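Local coordinates for protein mucus binding proteinn (Lactobacillus reuteri, PDB 4MT5) that probably helps lactobacilli adhere to gastrointestinal mucus by binding mucin, as one repeat of a large cell-surface protein fixed to the peptidoglycan of the cell wall, at residues 45-51 with 67-73; 72-77 with 117-123; 141-147 with 161-167. The contacts are given in a common frame with arbitrary orientation. Numbering follows the deposited sequence.

Contact 1 of 3, residues 45-51 with 67-73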
loop_
_atom_site.group_PDB
_atom_site.type_symbol
_atom_site.label_atom_id
_atom_site.label_comp_id
_atom_site.label_asym_id
_atom_site.label_seq_id
_atom_site.Cartn_x
_atom_site.Cartn_y
_atom_site.Cartn_z
ATOM N N GLY A 45 -13.960 -11.684 -2.765
ATOM C CA GLY A 45 -13.066 -10.660 -3.272
ATOM C C GLY A 45 -12.727 -10.764 -4.753
ATOM O O GLY A 45 -11.826 -10.080 -5.242
ATOM N N TYR A 46 -13.453 -11.610 -5.477
ATOM C CA TYR A 46 -13.200 -11.825 -6.907
ATOM C C TYR A 46 -14.092 -10.907 -7.779
ATOM O O TYR A 46 -15.187 -10.504 -7.364
ATOM C CB TYR A 46 -13.425 -13.309 -7.283
ATOM C CG TYR A 46 -12.374 -14.324 -6.828
ATOM C CD1 TYR A 46 -11.271 -14.614 -7.619
ATOM C CD2 TYR A 46 -12.526 -15.047 -5.652
ATOM C CE1 TYR A 46 -10.321 -15.561 -7.234
ATOM C CE2 TYR A 46 -11.571 -16.003 -5.255
ATOM C CZ TYR A 46 -10.476 -16.247 -6.053
ATOM O OH TYR A 46 -9.520 -17.172 -5.682
ATOM N N VAL A 47 -13.628 -10.584 -8.986
ATOM C CA VAL A 47 -14.403 -9.759 -9.912
ATOM C C VAL A 47 -14.725 -10.511 -11.199
ATOM O O VAL A 47 -13.827 -11.008 -11.873
ATOM C CB VAL A 47 -13.639 -8.473 -10.275
ATOM C CG1 VAL A 47 -14.243 -7.791 -11.503
ATOM C CG2 VAL A 47 -13.639 -7.546 -9.110
ATOM N N LEU A 48 -16.006 -10.577 -11.537
ATOM C CA LEU A 48 -16.460 -11.177 -12.787
ATOM C C LEU A 48 -15.818 -10.531 -14.009
ATOM O O LEU A 48 -15.665 -9.313 -14.074
ATOM C CB LEU A 48 -17.976 -11.068 -12.905
ATOM C CG LEU A 48 -18.605 -11.905 -14.013
ATOM C CD1 LEU A 48 -18.114 -13.341 -13.940
ATOM C CD2 LEU A 48 -20.110 -11.875 -13.883
ATOM N N VAL A 49 -15.447 -11.349 -14.984
ATOM C CA VAL A 49 -14.844 -10.835 -16.196
ATOM C C VAL A 49 -15.682 -11.242 -17.398
ATOM O O VAL A 49 -15.880 -10.457 -18.325
ATOM C CB VAL A 49 -13.408 -11.336 -16.344
ATOM C CG1 VAL A 49 -12.784 -10.762 -17.606
ATOM C CG2 VAL A 49 -12.597 -10.953 -15.117
ATOM N N SER A 50 -16.184 -12.468 -17.373
ATOM C CA SER A 50 -17.061 -12.947 -18.432
ATOM C C SER A 50 -17.808 -14.164 -17.948
ATOM O O SER A 50 -17.344 -14.868 -17.064
ATOM C CB SER A 50 -16.287 -13.266 -19.718
ATOM O OG SER A 50 -15.221 -14.170 -19.476
ATOM N N ASP A 51 -18.981 -14.388 -18.519
ATOM C CA ASP A 51 -19.801 -15.526 -18.165
ATOM C C ASP A 51 -20.336 -16.154 -19.453
ATOM O O ASP A 51 -21.286 -15.645 -20.059
ATOM C CB ASP A 51 -20.941 -15.085 -17.239
ATOM C CG ASP A 51 -21.939 -16.207 -16.946
ATOM O OD1 ASP A 51 -21.602 -17.379 -17.202
ATOM O OD2 ASP A 51 -23.065 -15.935 -16.460
ATOM N N GLU A 67 -17.377 -21.402 -19.707
ATOM C CA GLU A 67 -16.438 -20.801 -18.755
ATOM C C GLU A 67 -16.953 -19.511 -18.100
ATOM O O GLU A 67 -17.557 -18.652 -18.734
ATOM C CB GLU A 67 -15.064 -20.566 -19.411
ATOM C CG GLU A 67 -14.268 -21.849 -19.749
ATOM C CD GLU A 67 -12.901 -21.564 -20.398
ATOM O OE1 GLU A 67 -12.754 -20.474 -21.000
ATOM O OE2 GLU A 67 -11.974 -22.414 -20.307
ATOM N N VAL A 68 -16.723 -19.387 -16.805
ATOM C CA VAL A 68 -17.013 -18.139 -16.110
ATOM C C VAL A 68 -15.682 -17.601 -15.612
ATOM O O VAL A 68 -15.056 -18.228 -14.762
ATOM C CB VAL A 68 -17.985 -18.354 -14.908
ATOM C CG1 VAL A 68 -18.245 -17.047 -14.190
ATOM C CG2 VAL A 68 -19.304 -18.957 -15.371
ATOM N N HIS A 69 -15.218 -16.473 -16.143
ATOM C CA HIS A 69 -13.900 -15.968 -15.733
ATOM C C HIS A 69 -13.975 -14.878 -14.637
ATOM O O HIS A 69 -14.864 -14.028 -14.637
ATOM C CB HIS A 69 -13.068 -15.501 -16.951
ATOM C CG HIS A 69 -12.634 -16.615 -17.859
ATOM N ND1 HIS A 69 -11.494 -17.362 -17.634
ATOM C CD2 HIS A 69 -13.187 -17.110 -18.994
ATOM C CE1 HIS A 69 -11.366 -18.268 -18.589
ATOM N NE2 HIS A 69 -12.380 -18.140 -19.424
ATOM N N PHE A 70 -13.047 -14.928 -13.692
ATOM C CA PHE A 70 -12.952 -13.917 -12.654
ATOM C C PHE A 70 -11.544 -13.392 -12.618
ATOM O O PHE A 70 -10.644 -14.037 -13.149
ATOM C CB PHE A 70 -13.223 -14.520 -11.291
ATOM C CG PHE A 70 -14.618 -15.020 -11.112
ATOM C CD1 PHE A 70 -15.563 -14.249 -10.455
ATOM C CD2 PHE A 70 -14.985 -16.266 -11.572
ATOM C CE1 PHE A 70 -16.839 -14.716 -10.267
ATOM C CE2 PHE A 70 -16.261 -16.729 -11.387
ATOM C CZ PHE A 70 -17.189 -15.954 -10.737
ATOM N N LYS A 71 -11.359 -12.226 -11.997
ATOM C CA LYS A 71 -10.023 -11.738 -11.615
ATOM C C LYS A 71 -10.074 -11.285 -10.168
ATOM O O LYS A 71 -11.158 -11.093 -9.612
ATOM C CB LYS A 71 -9.555 -10.584 -12.497
ATOM C CG LYS A 71 -10.475 -9.373 -12.458
ATOM C CD LYS A 71 -9.916 -8.220 -13.275
ATOM C CE LYS A 71 -11.023 -7.252 -13.713
ATOM N NZ LYS A 71 -10.434 -6.192 -14.594
ATOM N N HIS A 72 -8.910 -11.128 -9.552
ATOM C CA HIS A 72 -8.849 -10.659 -8.170
ATOM C C HIS A 72 -9.283 -9.205 -8.048
ATOM O O HIS A 72 -8.929 -8.361 -8.869
ATOM C CB HIS A 72 -7.440 -10.812 -7.605
ATOM C CG HIS A 72 -7.075 -12.222 -7.263
ATOM N ND1 HIS A 72 -5.972 -12.541 -6.496
ATOM C CD2 HIS A 72 -7.666 -13.399 -7.577
ATOM C CE1 HIS A 72 -5.901 -13.852 -6.354
ATOM N NE2 HIS A 72 -6.915 -14.397 -7.003
ATOM N N GLY A 73 -10.058 -8.921 -7.009
ATOM C CA GLY A 73 -10.438 -7.558 -6.711
ATOM C C GLY A 73 -9.254 -6.789 -6.184
ATOM O O GLY A 73 -8.412 -7.327 -5.469
HETATM O O HOH W 1 -16.471 -16.504 -20.485
#

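Contact 2 of 3, residues 72-77 with 117-123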
loop_
_atom_site.group_PDB
_atom_site.type_symbol
_atom_site.label_atom_id
_atom_site.label_comp_id
_atom_site.label_asym_id
_atom_site.label_seq_id
_atom_site.Cartn_x
_atom_site.Cartn_y
_atom_site.Cartn_z
ATOM N N HIS A 72 -8.910 -11.128 -9.552
ATOM C CA HIS A 72 -8.849 -10.659 -8.170
ATOM C C HIS A 72 -9.283 -9.205 -8.048
ATOM O O HIS A 72 -8.929 -8.361 -8.869
ATOM C CB HIS A 72 -7.440 -10.812 -7.605
ATOM C CG HIS A 72 -7.075 -12.222 -7.263
ATOM N ND1 HIS A 72 -5.972 -12.541 -6.496
ATOM C CD2 HIS A 72 -7.666 -13.399 -7.577
ATOM C CE1 HIS A 72 -5.901 -13.852 -6.354
ATOM N NE2 HIS A 72 -6.915 -14.397 -7.003
ATOM N N GLY A 73 -10.058 -8.921 -7.009
ATOM C CA GLY A 73 -10.438 -7.558 -6.711
ATOM C C GLY A 73 -9.254 -6.789 -6.184
ATOM O O GLY A 73 -8.412 -7.327 -5.469
ATOM N N MET A 74 -9.169 -5.518 -6.545
ATOM C CA MET A 74 -8.110 -4.664 -6.009
ATOM C C MET A 74 -8.679 -3.483 -5.229
ATOM O O MET A 74 -9.637 -2.824 -5.666
ATOM C CB MET A 74 -7.182 -4.171 -7.122
ATOM C CG MET A 74 -6.431 -5.280 -7.862
ATOM S SD MET A 74 -5.290 -6.255 -6.847
ATOM C CE MET A 74 -4.697 -7.424 -8.072
ATOM N N THR A 75 -8.097 -3.238 -4.063
ATOM C CA THR A 75 -8.467 -2.090 -3.252
ATOM C C THR A 75 -7.305 -1.123 -3.153
ATOM O O THR A 75 -6.227 -1.480 -2.681
ATOM C CB THR A 75 -8.864 -2.501 -1.837
ATOM O OG1 THR A 75 -10.146 -3.143 -1.863
ATOM C CG2 THR A 75 -8.947 -1.276 -0.952
ATOM N N HIS A 76 -7.524 0.108 -3.595
ATOM C CA HIS A 76 -6.473 1.118 -3.525
ATOM C C HIS A 76 -6.587 2.052 -2.311
ATOM O O HIS A 76 -7.593 2.725 -2.109
ATOM C CB HIS A 76 -6.434 1.932 -4.808
ATOM C CG HIS A 76 -5.433 3.035 -4.786
ATOM N ND1 HIS A 76 -5.793 4.359 -4.692
ATOM C CD2 HIS A 76 -4.081 3.012 -4.836
ATOM C CE1 HIS A 76 -4.703 5.106 -4.690
ATOM N NE2 HIS A 76 -3.651 4.314 -4.775
ATOM N N THR A 77 -5.553 2.069 -1.490
ATOM C CA THR A 77 -5.488 3.005 -0.392
ATOM C C THR A 77 -4.481 4.059 -0.807
ATOM O O THR A 77 -3.356 3.716 -1.165
ATOM C CB THR A 77 -4.989 2.314 0.883
ATOM O OG1 THR A 77 -5.864 1.228 1.222
ATOM C CG2 THR A 77 -4.951 3.299 2.027
ATOM N N TYR A 117 -0.886 2.459 -1.493
ATOM C CA TYR A 117 -0.562 1.123 -1.970
ATOM C C TYR A 117 -1.813 0.432 -2.476
ATOM O O TYR A 117 -2.917 0.932 -2.293
ATOM C CB TYR A 117 0.068 0.308 -0.848
ATOM C CG TYR A 117 -0.696 0.378 0.441
ATOM C CD1 TYR A 117 -0.388 1.331 1.399
ATOM C CD2 TYR A 117 -1.723 -0.502 0.704
ATOM C CE1 TYR A 117 -1.081 1.403 2.593
ATOM C CE2 TYR A 117 -2.428 -0.437 1.894
ATOM C CZ TYR A 117 -2.098 0.517 2.835
ATOM O OH TYR A 117 -2.801 0.585 4.015
ATOM N N THR A 118 -1.642 -0.715 -3.118
ATOM C CA THR A 118 -2.780 -1.496 -3.578
ATOM C C THR A 118 -2.786 -2.878 -2.939
ATOM O O THR A 118 -1.758 -3.555 -2.918
ATOM C CB THR A 118 -2.755 -1.663 -5.089
ATOM O OG1 THR A 118 -2.699 -0.372 -5.698
ATOM C CG2 THR A 118 -4.016 -2.388 -5.563
ATOM N N THR A 119 -3.940 -3.286 -2.413
ATOM C CA THR A 119 -4.088 -4.594 -1.783
ATOM C C THR A 119 -4.935 -5.494 -2.678
ATOM O O THR A 119 -5.859 -5.010 -3.327
ATOM C CB THR A 119 -4.760 -4.495 -0.404
ATOM O OG1 THR A 119 -4.063 -3.545 0.403
ATOM C CG2 THR A 119 -4.726 -5.833 0.299
ATOM N N ASP A 120 -4.593 -6.786 -2.721
ATOM C CA ASP A 120 -5.359 -7.807 -3.416
ATOM C C ASP A 120 -6.500 -8.188 -2.483
ATOM O O ASP A 120 -6.254 -8.541 -1.341
ATOM C CB ASP A 120 -4.439 -9.003 -3.664
ATOM C CG ASP A 120 -5.087 -10.118 -4.486
ATOM O OD1 ASP A 120 -6.216 -10.564 -4.162
ATOM O OD2 ASP A 120 -4.427 -10.573 -5.448
ATOM N N ASN A 121 -7.738 -8.103 -2.960
ATOM C CA ASN A 121 -8.910 -8.385 -2.117
ATOM C C ASN A 121 -9.072 -9.863 -1.755
ATOM O O ASN A 121 -9.724 -10.205 -0.757
ATOM C CB ASN A 121 -10.210 -7.920 -2.791
ATOM C CG ASN A 121 -10.390 -6.411 -2.768
ATOM O OD1 ASN A 121 -9.443 -5.645 -2.541
ATOM N ND2 ASN A 121 -11.619 -5.973 -3.015
ATOM N N VAL A 122 -8.512 -10.735 -2.586
ATOM C CA VAL A 122 -8.631 -12.165 -2.371
ATOM C C VAL A 122 -7.514 -12.657 -1.462
ATOM O O VAL A 122 -7.766 -13.304 -0.452
ATOM C CB VAL A 122 -8.608 -12.949 -3.707
ATOM C CG1 VAL A 122 -8.456 -14.432 -3.446
ATOM C CG2 VAL A 122 -9.872 -12.671 -4.521
ATOM N N THR A 123 -6.277 -12.342 -1.799
ATOM C CA THR A 123 -5.192 -12.848 -0.987
ATOM C C THR A 123 -5.035 -12.041 0.291
ATOM O O THR A 123 -4.699 -12.590 1.340
ATOM C CB THR A 123 -3.864 -12.859 -1.745
ATOM O OG1 THR A 123 -3.399 -11.517 -1.915
ATOM C CG2 THR A 123 -4.042 -13.500 -3.099
HETATM O O HOH W 2 -5.567 -1.263 -0.094
HETATM O O HOH W 3 -12.614 -3.398 -3.985
#

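Contact 3 of 3, residues 141-147 with 161-167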
loop_
_atom_site.group_PDB
_atom_site.type_symbol
_atom_site.label_atom_id
_atom_site.label_comp_id
_atom_site.label_asym_id
_atom_site.label_seq_id
_atom_site.Cartn_x
_atom_site.Cartn_y
_atom_site.Cartn_z
ATOM N N SER A 141 13.092 11.669 -0.951
ATOM C CA SER A 141 13.966 12.174 0.099
ATOM C C SER A 141 13.651 13.630 0.378
ATOM O O SER A 141 12.803 14.237 -0.272
ATOM C CB SER A 141 15.428 12.017 -0.292
ATOM O OG SER A 141 15.655 12.572 -1.570
ATOM N N LYS A 142 14.332 14.189 1.358
ATOM C CA LYS A 142 14.096 15.566 1.753
ATOM C C LYS A 142 15.386 16.009 2.406
ATOM O O LYS A 142 16.021 15.234 3.120
ATOM C CB LYS A 142 12.895 15.650 2.716
ATOM C CG LYS A 142 12.685 16.984 3.420
ATOM C CD LYS A 142 12.520 18.145 2.441
ATOM C CE LYS A 142 12.127 19.432 3.182
ATOM N NZ LYS A 142 12.912 19.604 4.459
ATOM N N THR A 143 15.822 17.223 2.114
ATOM C CA THR A 143 17.009 17.729 2.776
ATOM C C THR A 143 16.561 18.646 3.898
ATOM O O THR A 143 15.654 19.465 3.729
ATOM C CB THR A 143 17.952 18.478 1.820
ATOM O OG1 THR A 143 17.300 19.654 1.327
ATOM C CG2 THR A 143 18.362 17.585 0.657
ATOM N N PHE A 144 17.174 18.477 5.062
ATOM C CA PHE A 144 16.908 19.384 6.152
ATOM C C PHE A 144 17.726 20.637 5.919
ATOM O O PHE A 144 18.923 20.551 5.618
ATOM C CB PHE A 144 17.286 18.745 7.476
ATOM C CG PHE A 144 16.233 17.843 8.027
ATOM C CD1 PHE A 144 14.958 18.330 8.299
ATOM C CD2 PHE A 144 16.510 16.510 8.288
ATOM C CE1 PHE A 144 13.975 17.502 8.817
ATOM C CE2 PHE A 144 15.535 15.673 8.808
ATOM C CZ PHE A 144 14.261 16.170 9.072
ATOM N N ALA A 145 17.081 21.795 6.031
ATOM C CA ALA A 145 17.803 23.054 5.936
ATOM C C ALA A 145 18.843 23.078 7.048
ATOM O O ALA A 145 18.535 22.723 8.187
ATOM C CB ALA A 145 16.850 24.224 6.072
ATOM N N ALA A 146 20.076 23.451 6.715
ATOM C CA ALA A 146 21.099 23.654 7.734
ATOM C C ALA A 146 20.598 24.685 8.749
ATOM O O ALA A 146 19.965 25.679 8.376
ATOM C CB ALA A 146 22.403 24.105 7.099
ATOM N N VAL A 147 20.845 24.431 10.031
ATOM C CA VAL A 147 20.410 25.356 11.084
ATOM C C VAL A 147 21.574 26.118 11.729
ATOM O O VAL A 147 22.550 25.518 12.211
ATOM C CB VAL A 147 19.541 24.671 12.182
ATOM C CG1 VAL A 147 19.457 25.541 13.426
ATOM C CG2 VAL A 147 18.148 24.379 11.659
ATOM N N GLN A 161 27.050 26.294 12.839
ATOM C CA GLN A 161 25.767 25.792 12.391
ATOM C C GLN A 161 25.918 24.298 12.202
ATOM O O GLN A 161 27.028 23.789 12.035
ATOM C CB GLN A 161 25.383 26.421 11.054
ATOM C CG GLN A 161 26.343 26.052 9.931
ATOM C CD GLN A 161 25.776 26.300 8.548
ATOM O OE1 GLN A 161 24.974 27.219 8.340
ATOM N NE2 GLN A 161 26.194 25.478 7.587
ATOM N N ILE A 162 24.811 23.577 12.226
ATOM C CA ILE A 162 24.898 22.196 11.800
ATOM C C ILE A 162 24.371 22.076 10.364
ATOM O O ILE A 162 23.441 22.792 9.965
ATOM C CB ILE A 162 24.222 21.238 12.785
ATOM C CG1 ILE A 162 24.622 19.784 12.466
ATOM C CG2 ILE A 162 22.717 21.474 12.794
ATOM C CD1 ILE A 162 26.134 19.557 12.223
ATOM N N ASN A 163 25.002 21.191 9.596
ATOM C CA ASN A 163 24.829 21.112 8.146
ATOM C C ASN A 163 23.430 20.804 7.636
ATOM O O ASN A 163 22.460 20.708 8.391
ATOM C CB ASN A 163 25.782 20.057 7.576
ATOM C CG ASN A 163 27.228 20.366 7.878
ATOM O OD1 ASN A 163 27.532 21.386 8.497
ATOM N ND2 ASN A 163 28.129 19.489 7.445
ATOM N N GLU A 164 23.343 20.661 6.321
ATOM C CA GLU A 164 22.184 20.046 5.714
ATOM C C GLU A 164 22.402 18.556 5.804
ATOM O O GLU A 164 23.544 18.076 5.778
ATOM C CB GLU A 164 22.078 20.412 4.247
ATOM C CG GLU A 164 21.624 21.805 3.966
ATOM C CD GLU A 164 21.470 22.022 2.479
ATOM O OE1 GLU A 164 22.229 21.385 1.708
ATOM O OE2 GLU A 164 20.581 22.808 2.081
ATOM N N PHE A 165 21.298 17.833 5.909
ATOM C CA PHE A 165 21.313 16.386 5.879
ATOM C C PHE A 165 20.129 15.926 5.028
ATOM O O PHE A 165 19.019 16.468 5.142
ATOM C CB PHE A 165 21.235 15.819 7.302
ATOM C CG PHE A 165 22.576 15.689 7.984
ATOM C CD1 PHE A 165 23.708 15.309 7.262
ATOM C CD2 PHE A 165 22.708 15.947 9.344
ATOM C CE1 PHE A 165 24.947 15.182 7.885
ATOM C CE2 PHE A 165 23.945 15.827 9.978
ATOM C CZ PHE A 165 25.065 15.442 9.246
ATOM N N THR A 166 20.376 14.959 4.149
ATOM C CA THR A 166 19.312 14.399 3.333
ATOM C C THR A 166 18.813 13.123 3.998
ATOM O O THR A 166 19.608 12.340 4.520
ATOM C CB THR A 166 19.777 14.089 1.892
ATOM O OG1 THR A 166 20.203 15.297 1.250
ATOM C CG2 THR A 166 18.634 13.488 1.082
ATOM N N VAL A 167 17.495 12.922 3.993
ATOM C CA VAL A 167 16.913 11.736 4.605
ATOM C C VAL A 167 15.902 11.045 3.678
ATOM O O VAL A 167 15.215 11.699 2.893
ATOM C CB VAL A 167 16.256 12.079 5.959
ATOM C CG1 VAL A 167 17.312 12.482 6.966
ATOM C CG2 VAL A 167 15.244 13.191 5.788
#

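Contact 1 of 3, residues 45-51 with 67-73
Main-chain hydrogen bonds carry this antiparallel strand pair. Val47 N donates to Lys71 O at 2.6 Å and Lys71 N returns the bond to Val47 O at 2.8 Å. Further along, His69 N donates to Ser50 O at 2.8 Å, while His69 O accepts from Val49 N at 2.8 Å and, weakly, from Ser50 N at 3.4 Å. Two residues thus face one: a classic beta bulge, which shifts the register by one between Leu48 and Ser50. At the other end Gly73 N reaches Gly45 O at 2.8 Å. Gly45 closes a Schellman motif after helix 35-42, and its positive phi suits glycine. Gly73 is constrained for a different reason: a CB there would clash with Gly45 O.

On the face bearing Ser50 and His69, the imidazole is held by carboxylates: His69 NE2 donates to Glu67 OE1 at 2.8 Å, and its ND1 pairs with Asp11. A water joins Ser50 OG (2.8 Å) to Glu67 O (3.0 Å). Lys71 lies on this face too, its aliphatic part against Val47 and Val49.

The other face is mainly apolar. Leu48 CD1 sits over one face of the Phe70 ring and 3.7 Å from Val68 CG1; Ile38 of helix 35-42 packs on all three side chains. Asp51, at its end beside Val68, bonds to Thr34. Tyr46 CB meets Phe70 CD1 at 3.9 Å, and the Tyr46 ring approaches that of His72 obliquely. This strand pair of the beta-grasp sheet thus turns a largely apolar side to helix 35-42 and a mostly polar one, Val47 included, the other way.

Contact 2 of 3, residues 72-77 with 117-123
Strands 74-77 and 117-120 run antiparallel, at 154° and 4.7 Å between axes, and join the two ubiquitin-like beta-grasp parts of the repeat through a shared sheet. Thr75 and Thr119 form a hydrogen-bonded pair, with Thr75 N to Thr119 O and Thr119 N to Thr75 O both 2.9 Å; Thr77 and Tyr117 form the next, with Tyr117 N 2.8 Å from Thr77 O and Thr77 N 3.0 Å from Tyr117 O. Beyond the strand end, Asn121 N still donates to Gly73 O at 2.7 Å before the chain turns away.

One face carries Thr75, Thr77, Thr119 and Tyr117. Thr75 OG1 donates to Asn121 OD1 at 2.7 Å, a water links Thr75 O, Thr77 OG1 and Thr119 OG1, and Thr77 CB lies over the Tyr117 ring in a CH-pi contact. Across the sheet, Met74 CB packs on Thr118 CG2.

Asp120 does double duty. Its OD1 accepts from Val122 N and Thr123 N, an Asx turn and Asx motif that shape the bend after the strand, while its OD2 accepts a hydrogen bond from His72 ND1 at 2.7 Å; His72 NE2 is bonded to Asp10. Val122 CB stands 3.8 Å above the centroid of the His72 ring.

Contact 3 of 3, residues 141-147 with 161-167
Strands 142-148 and 161-167 make a two-stranded antiparallel sheet that packs across the long sheet of the C-terminal beta-grasp part, the Muc B2-like domain. The pairing is interrupted in the middle.

Backbone hydrogen bonds fall into two groups. At one end Val167 N donates to Lys142 O at 2.9 Å and Lys142 N to Val167 O at 3.1 Å, followed by Phe144 N to Phe165 O at 2.7 Å. At the other, Val147 and Ile162 exchange bonds, Ile162 N to Val147 O at 3.0 Å and Val147 N to Ile162 O at 3.1 Å. Between them Ala145 and Asn163 direct their CA-to-CB bonds away from the opposite segment, and close CA-H...O contacts span the break: Glu164 CA lies 3.3 Å from Phe144 O, and Ala146 CA 3.3 Å from Asn163 O.

One face is mostly apolar, though Lys142 starts from it and turns back so that its NZ donates to Thr143 O at 2.8 Å. Phe144 CE2 touches Val167 CG2 at 3.9 Å; Phe144 also meets Thr109 and Val111 of strand 104-120, whereas Val167 and Ile162 rest on Val89 and Ile93 of strand 85-96. Phe165 reaches Ile174 of strand 174-182.

On the other face, the exposed Thr143 and Thr166 are a non-hydrogen-bonded pair with CA atoms 4.1 Å apart, and Thr143 CG2 comes within 3.0 Å of Thr166 OG1.

In the fold
The three contacts follow one another along an elongated chain, each closing before the next opens. Contacts 1 and 2 are neighbours, their centres about 14 Å apart: both use strand 65-77 and share His72 and Gly73, so one strand pairs first with 46-51 and then, further on, with 104-120. Contact 3 belongs to a separate two-stranded sheet, with its centre about 37 Å from that of contact 2 and about 50 Å from that of contact 1, on the opposite side of the chain's centre. Strand 104-120 spans the gap, pairing in contact 2 and supporting Phe144 of contact 3. These long strands, each with an interruption, thus connect two beta-grasp parts into a rod-like repeat.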